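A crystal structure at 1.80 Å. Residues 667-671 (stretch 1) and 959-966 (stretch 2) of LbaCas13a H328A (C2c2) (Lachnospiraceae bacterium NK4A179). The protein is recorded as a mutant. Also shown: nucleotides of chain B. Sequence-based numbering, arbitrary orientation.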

ATOM      1  N   ASP A 667     -30.175  15.992   0.155  1.00 28.28           N
ATOM      2  CA  ASP A 667     -28.922  16.484   0.703  1.00 30.39           C
ATOM      3  C   ASP A 667     -27.782  15.648   0.161  1.00 31.44           C
ATOM      4  O   ASP A 667     -27.914  14.430   0.016  1.00 32.13           O
ATOM      5  N   ASN A 668     -26.670  16.303  -0.153  1.00 30.05           N
ATOM      6  CA  ASN A 668     -25.473  15.553  -0.512  1.00 33.10           C
ATOM      7  C   ASN A 668     -25.010  14.757   0.701  1.00 33.78           C
ATOM      8  O   ASN A 668     -24.996  15.268   1.824  1.00 39.04           O
ATOM      9  N   VAL A 669     -24.661  13.494   0.476  1.00 38.23           N
ATOM     10  CA  VAL A 669     -24.290  12.567   1.538  1.00 35.94           C
ATOM     11  C   VAL A 669     -22.782  12.347   1.479  1.00 30.08           C
ATOM     12  O   VAL A 669     -22.246  11.974   0.429  1.00 38.38           O
ATOM     13  N   GLU A 670     -22.102  12.631   2.585  1.00 28.21           N
ATOM     14  CA  GLU A 670     -20.678  12.341   2.736  1.00 29.18           C
ATOM     15  C   GLU A 670     -20.532  10.967   3.377  1.00 24.99           C
ATOM     16  O   GLU A 670     -20.867  10.786   4.551  1.00 26.88           O
ATOM     17  N   ARG A 671     -20.050   9.996   2.612  1.00 23.72           N
ATOM     18  CA  ARG A 671     -19.896   8.655   3.138  1.00 22.14           C
ATOM     19  C   ARG A 671     -18.680   8.540   4.035  1.00 26.56           C
ATOM     20  O   ARG A 671     -17.629   9.123   3.760  1.00 23.91           O
ATOM     21  N   ASP A 959     -12.973  22.831   2.354  1.00 25.59           N
ATOM     22  CA  ASP A 959     -13.719  21.903   3.192  1.00 24.51           C
ATOM     23  C   ASP A 959     -13.717  20.522   2.555  1.00 23.21           C
ATOM     24  O   ASP A 959     -14.046  20.384   1.374  1.00 21.31           O
ATOM     25  N   ILE A 960     -13.367  19.500   3.345  1.00 22.43           N
ATOM     26  CA  ILE A 960     -13.394  18.136   2.826  1.00 23.93           C
ATOM     27  C   ILE A 960     -14.792  17.763   2.353  1.00 25.64           C
ATOM     28  O   ILE A 960     -14.949  17.036   1.362  1.00 22.56           O
ATOM     29  N   THR A 961     -15.832  18.254   3.045  1.00 27.62           N
ATOM     30  CA  THR A 961     -17.206  17.974   2.619  1.00 25.80           C
ATOM     31  C   THR A 961     -17.475  18.511   1.216  1.00 22.73           C
ATOM     32  O   THR A 961     -18.210  17.894   0.443  1.00 22.02           O
ATOM     33  N   ASP A 962     -16.883  19.660   0.861  1.00 22.08           N
ATOM     34  CA  ASP A 962     -17.031  20.169  -0.498  1.00 22.50           C
ATOM     35  C   ASP A 962     -16.244  19.331  -1.490  1.00 22.60           C
ATOM     36  O   ASP A 962     -16.731  19.047  -2.590  1.00 23.47           O
ATOM     37  N   VAL A 963     -15.014  18.960  -1.132  1.00 21.64           N
ATOM     38  CA  VAL A 963     -14.218  18.112  -2.012  1.00 19.08           C
ATOM     39  C   VAL A 963     -14.952  16.821  -2.274  1.00 17.53           C
ATOM     40  O   VAL A 963     -15.022  16.340  -3.411  1.00 23.57           O
ATOM     41  N   ASP A 964     -15.486  16.231  -1.201  1.00 19.89           N
ATOM     42  CA  ASP A 964     -16.264  15.010  -1.296  1.00 19.07           C
ATOM     43  C   ASP A 964     -17.400  15.161  -2.293  1.00 25.33           C
ATOM     44  O   ASP A 964     -17.545  14.347  -3.210  1.00 21.62           O
ATOM     45  N   ALA A 965     -18.202  16.223  -2.144  1.00 22.34           N
ATOM     46  CA  ALA A 965     -19.346  16.412  -3.026  1.00 25.03           C
ATOM     47  C   ALA A 965     -18.902  16.582  -4.466  1.00 21.83           C
ATOM     48  O   ALA A 965     -19.567  16.106  -5.388  1.00 22.80           O
ATOM     49  N   VAL A 966     -17.778  17.268  -4.681  1.00 21.68           N
ATOM     50  CA  VAL A 966     -17.291  17.466  -6.040  1.00 22.93           C
ATOM     51  C   VAL A 966     -16.873  16.139  -6.651  1.00 25.09           C
ATOM     52  O   VAL A 966     -17.243  15.815  -7.786  1.00 22.75           O
TER

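The contact between residues 667-671 and the helix beginning at Ile-960 is a small, largely polar one, in which a single direct hydrogen bond and three bridging waters join an extended segment to a helical face, and it illustrates how two acidic side chains can share an interface when water stands between them. The two stretches lie at least 290 residues apart in sequence wherever they touch, and together they bury only 251 Å². Stretch 1 has no regular secondary structure, whereas residues 960-966 are helical, held by successive backbone bonds such as Asp-964 N to Ile-960 O at 2.7 Å.

Glu-670 contributes most to the contact. Its CA-to-CB bond points toward the helix, and with chi1 and chi2 both t the chain is extended, so the carboxylate reaches the first turn. There OE1 of Glu-670 accepts a hydrogen bond of 2.7 Å from OG1 of Thr-961, whose CA-to-CB bond runs sideways to the other stretch, with chi1 m. The other carboxylate oxygen, OE2 of Glu-670, lies 3.7 Å from CG2 of Ile-960, so the same group that is bonded to the threonine also packs against a methyl.

Asp-964, one turn further along, also points toward the other stretch, with chi1 t. It packs against the aliphatic part of the glutamate, OD2 of Asp-964 lying 3.6 Å from CG of Glu-670. The two carboxylates are therefore neighbors, with OE2 of Glu-670 and OD2 of Asp-964 4.4 Å apart. Such proximity of like charges is eased here by water 3, which donates to both oxygens, at 2.6 Å to OE2 of Glu-670 and 2.8 Å to OD2 of Asp-964.

Water also links Asp-964 to the backbone of stretch 1. OD1 of Asp-964 is 4.0 Å from O of Val-669, and water 2 bridges the two, donating to O of Val-669 at 3.0 Å and to OD1 of Asp-964 at 2.6 Å. Water 1 donates to OD1 of Asp-964 at 2.5 Å and accepts from N of Arg-671 at 3.0 Å, so it relays a backbone donor to the carboxylate. Val-669 thus takes part through its carbonyl, while its side chain, chi1 t, points away.

At the other end of the contact, Asn-668 points toward the helix in the m rotamer and meets it by packing alone, with ND2 of Asn-668 4.0 Å from CB of Ala-965.

Arg-671 shows how neighboring residues can serve different partners. Its side chain starts sideways, with chi1 m and chi2 and chi3 t, and its end leads away from the helix to the RNA backbone. NH1 of Arg-671 donates to OP1 of U35 at 2.7 Å and to OP1 of A34 at 3.0 Å, and NH2 of Arg-671 donates to OP2 of U35 at 3.1 Å. The guanidinium thereby bridges two consecutive phosphates, both OP1 atoms lying at its edge, near its plane.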

ATOM      1  CB  ASP A 667     -28.911  16.434   2.234  1.00 31.85           C
ATOM      2  CG  ASP A 667     -30.101  17.143   2.841  1.00 41.14           C
ATOM      3  OD1 ASP A 667     -30.403  18.271   2.394  1.00 44.40           O
ATOM      4  OD2 ASP A 667     -30.731  16.570   3.751  1.00 46.46           O
ATOM      5  CB  ASN A 668     -24.380  16.501  -0.999  1.00 36.43           C
ATOM      6  CG  ASN A 668     -24.652  17.019  -2.401  1.00 41.12           C
ATOM      7  OD1 ASN A 668     -25.352  16.370  -3.186  1.00 45.03           O
ATOM      8  ND2 ASN A 668     -24.108  18.187  -2.719  1.00 36.30           N
ATOM      9  CB  VAL A 669     -25.049  11.238   1.408  1.00 40.56           C
ATOM     10  CG1 VAL A 669     -24.621  10.272   2.497  1.00 37.90           C
ATOM     11  CG2 VAL A 669     -26.559  11.492   1.450  1.00 45.14           C
ATOM     12  CB  GLU A 670     -20.013  13.410   3.592  1.00 32.04           C
ATOM     13  CG  GLU A 670     -18.510  13.317   3.656  1.00 28.73           C
ATOM     14  CD  GLU A 670     -17.915  14.552   4.304  1.00 34.49           C
ATOM     15  OE1 GLU A 670     -18.713  15.406   4.744  1.00 34.52           O
ATOM     16  OE2 GLU A 670     -16.670  14.679   4.370  1.00 29.34           O
ATOM     17  CB  ARG A 671     -19.766   7.653   2.009  1.00 25.69           C
ATOM     18  CG  ARG A 671     -21.056   7.406   1.326  1.00 31.65           C
ATOM     19  CD  ARG A 671     -20.872   6.280   0.367  1.00 26.11           C
ATOM     20  NE  ARG A 671     -21.825   6.394  -0.715  1.00 27.96           N
ATOM     21  CZ  ARG A 671     -21.804   5.615  -1.782  1.00 29.46           C
ATOM     22  NH1 ARG A 671     -20.883   4.656  -1.867  1.00 24.77           N
ATOM     23  NH2 ARG A 671     -22.702   5.790  -2.744  1.00 28.70           N
ATOM     24  CB  ASP A 959     -15.171  22.354   3.363  1.00 30.26           C
ATOM     25  CG  ASP A 959     -15.324  23.537   4.295  1.00 41.93           C
ATOM     26  OD1 ASP A 959     -14.310  24.013   4.852  1.00 41.44           O
ATOM     27  OD2 ASP A 959     -16.483  23.983   4.464  1.00 47.09           O
ATOM     28  CB  ILE A 960     -12.875  17.148   3.881  1.00 21.88           C
ATOM     29  CG1 ILE A 960     -11.365  17.325   4.052  1.00 24.40           C
ATOM     30  CG2 ILE A 960     -13.210  15.684   3.468  1.00 22.29           C
ATOM     31  CD1 ILE A 960     -10.817  16.712   5.328  1.00 29.02           C
ATOM     32  CB  THR A 961     -18.208  18.551   3.629  1.00 31.63           C
ATOM     33  OG1 THR A 961     -17.960  17.980   4.921  1.00 30.85           O
ATOM     34  CG2 THR A 961     -19.652  18.229   3.225  1.00 28.44           C
ATOM     35  CB  ASP A 962     -16.577  21.622  -0.593  1.00 21.65           C
ATOM     36  CG  ASP A 962     -17.531  22.572   0.097  1.00 27.61           C
ATOM     37  OD1 ASP A 962     -18.686  22.167   0.377  1.00 27.92           O
ATOM     38  OD2 ASP A 962     -17.117  23.712   0.355  1.00 32.93           O
ATOM     39  CB  VAL A 963     -12.835  17.839  -1.406  1.00 20.48           C
ATOM     40  CG1 VAL A 963     -12.033  16.946  -2.362  1.00 20.90           C
ATOM     41  CG2 VAL A 963     -12.113  19.155  -1.188  1.00 24.46           C
ATOM     42  CB  ASP A 964     -16.781  14.631   0.088  1.00 21.05           C
ATOM     43  CG  ASP A 964     -17.356  13.228   0.129  1.00 26.00           C
ATOM     44  OD1 ASP A 964     -18.454  13.018  -0.435  1.00 28.35           O
ATOM     45  OD2 ASP A 964     -16.703  12.321   0.702  1.00 27.64           O
ATOM     46  CB  ALA A 965     -20.148  17.631  -2.572  1.00 25.61           C
ATOM     47  CB  VAL A 966     -16.127  18.464  -6.049  1.00 23.70           C
ATOM     48  CG1 VAL A 966     -15.458  18.424  -7.383  1.00 24.78           C
ATOM     49  CG2 VAL A 966     -16.640  19.886  -5.741  1.00 23.04           C
TER
ATOM     50  P     U B  35     -21.250   3.526  -5.356  1.00 26.88           P
ATOM     51  OP1   U B  35     -20.340   4.287  -4.471  1.00 27.89           O
ATOM     52  OP2   U B  35     -22.673   3.935  -5.263  1.00 29.32           O
ATOM     53  O5'   U B  35     -20.785   3.616  -6.865  1.00 23.09           O
ATOM     54  C5'   U B  35     -21.058   4.752  -7.655  1.00 22.91           C
ATOM     55  C4'   U B  35     -20.601   4.497  -9.061  1.00 24.40           C
ATOM     56  O4'   U B  35     -19.170   4.293  -9.075  1.00 25.77           O
ATOM     57  C3'   U B  35     -21.157   3.229  -9.679  1.00 23.58           C
ATOM     58  O3'   U B  35     -22.454   3.445 -10.186  1.00 26.39           O
ATOM     59  C2'   U B  35     -20.127   2.892 -10.747  1.00 24.15           C
ATOM     60  O2'   U B  35     -20.371   3.631 -11.930  1.00 26.17           O
ATOM     61  C1'   U B  35     -18.823   3.390 -10.100  1.00 25.19           C
ATOM     62  N1    U B  35     -18.059   2.273  -9.505  1.00 24.76           N
ATOM     63  C2    U B  35     -17.263   1.563 -10.375  1.00 27.72           C
ATOM     64  O2    U B  35     -17.153   1.844 -11.554  1.00 28.28           O
ATOM     65  N3    U B  35     -16.581   0.526  -9.811  1.00 28.35           N
ATOM     66  C4    U B  35     -16.635   0.117  -8.496  1.00 29.69           C
ATOM     67  O4    U B  35     -15.965  -0.862  -8.164  1.00 26.59           O
ATOM     68  C5    U B  35     -17.490   0.893  -7.655  1.00 25.20           C
ATOM     69  C6    U B  35     -18.160   1.928  -8.175  1.00 23.61           C
ATOM     70  P     A B  34     -18.321   2.036  -0.336  1.00 23.99           P
ATOM     71  OP1   A B  34     -18.537   3.511  -0.300  1.00 22.89           O
ATOM     72  OP2   A B  34     -19.046   1.130   0.628  1.00 22.85           O
ATOM     73  O5'   A B  34     -18.511   1.402  -1.773  1.00 23.50           O
ATOM     74  C5'   A B  34     -18.129   2.107  -2.946  1.00 27.32           C
ATOM     75  C4'   A B  34     -18.898   1.638  -4.158  1.00 25.86           C
ATOM     76  O4'   A B  34     -18.389   0.348  -4.609  1.00 27.28           O
ATOM     77  C3'   A B  34     -20.412   1.462  -3.943  1.00 23.59           C
ATOM     78  O3'   A B  34     -21.115   1.949  -5.078  1.00 24.00           O
ATOM     79  C2'   A B  34     -20.575  -0.058  -3.882  1.00 25.45           C
ATOM     80  O2'   A B  34     -21.842  -0.534  -4.286  1.00 26.17           O
ATOM     81  C1'   A B  34     -19.477  -0.523  -4.835  1.00 30.01           C
ATOM     82  N9    A B  34     -19.079  -1.922  -4.632  1.00 34.28           N
ATOM     83  C8    A B  34     -18.502  -2.555  -3.563  1.00 36.00           C
ATOM     84  N7    A B  34     -18.343  -3.847  -3.745  1.00 37.55           N
ATOM     85  C5    A B  34     -18.865  -4.086  -5.007  1.00 38.71           C
ATOM     86  C6    A B  34     -19.005  -5.245  -5.792  1.00 41.85           C
ATOM     87  N6    A B  34     -18.617  -6.467  -5.415  1.00 47.47           N
ATOM     88  N1    A B  34     -19.573  -5.117  -7.012  1.00 41.50           N
ATOM     89  C2    A B  34     -19.976  -3.901  -7.411  1.00 43.47           C
ATOM     90  N3    A B  34     -19.897  -2.741  -6.760  1.00 37.45           N
ATOM     91  C4    A B  34     -19.321  -2.905  -5.558  1.00 35.68           C
HETATM   92  O   HOH W   1     -19.128  10.580  -0.137  1.00 27.19           O
HETATM   93  O   HOH W   2     -20.678  14.276  -0.763  1.00 30.41           O
HETATM   94  O   HOH W   3     -15.405  12.797   3.159  1.00 26.56           O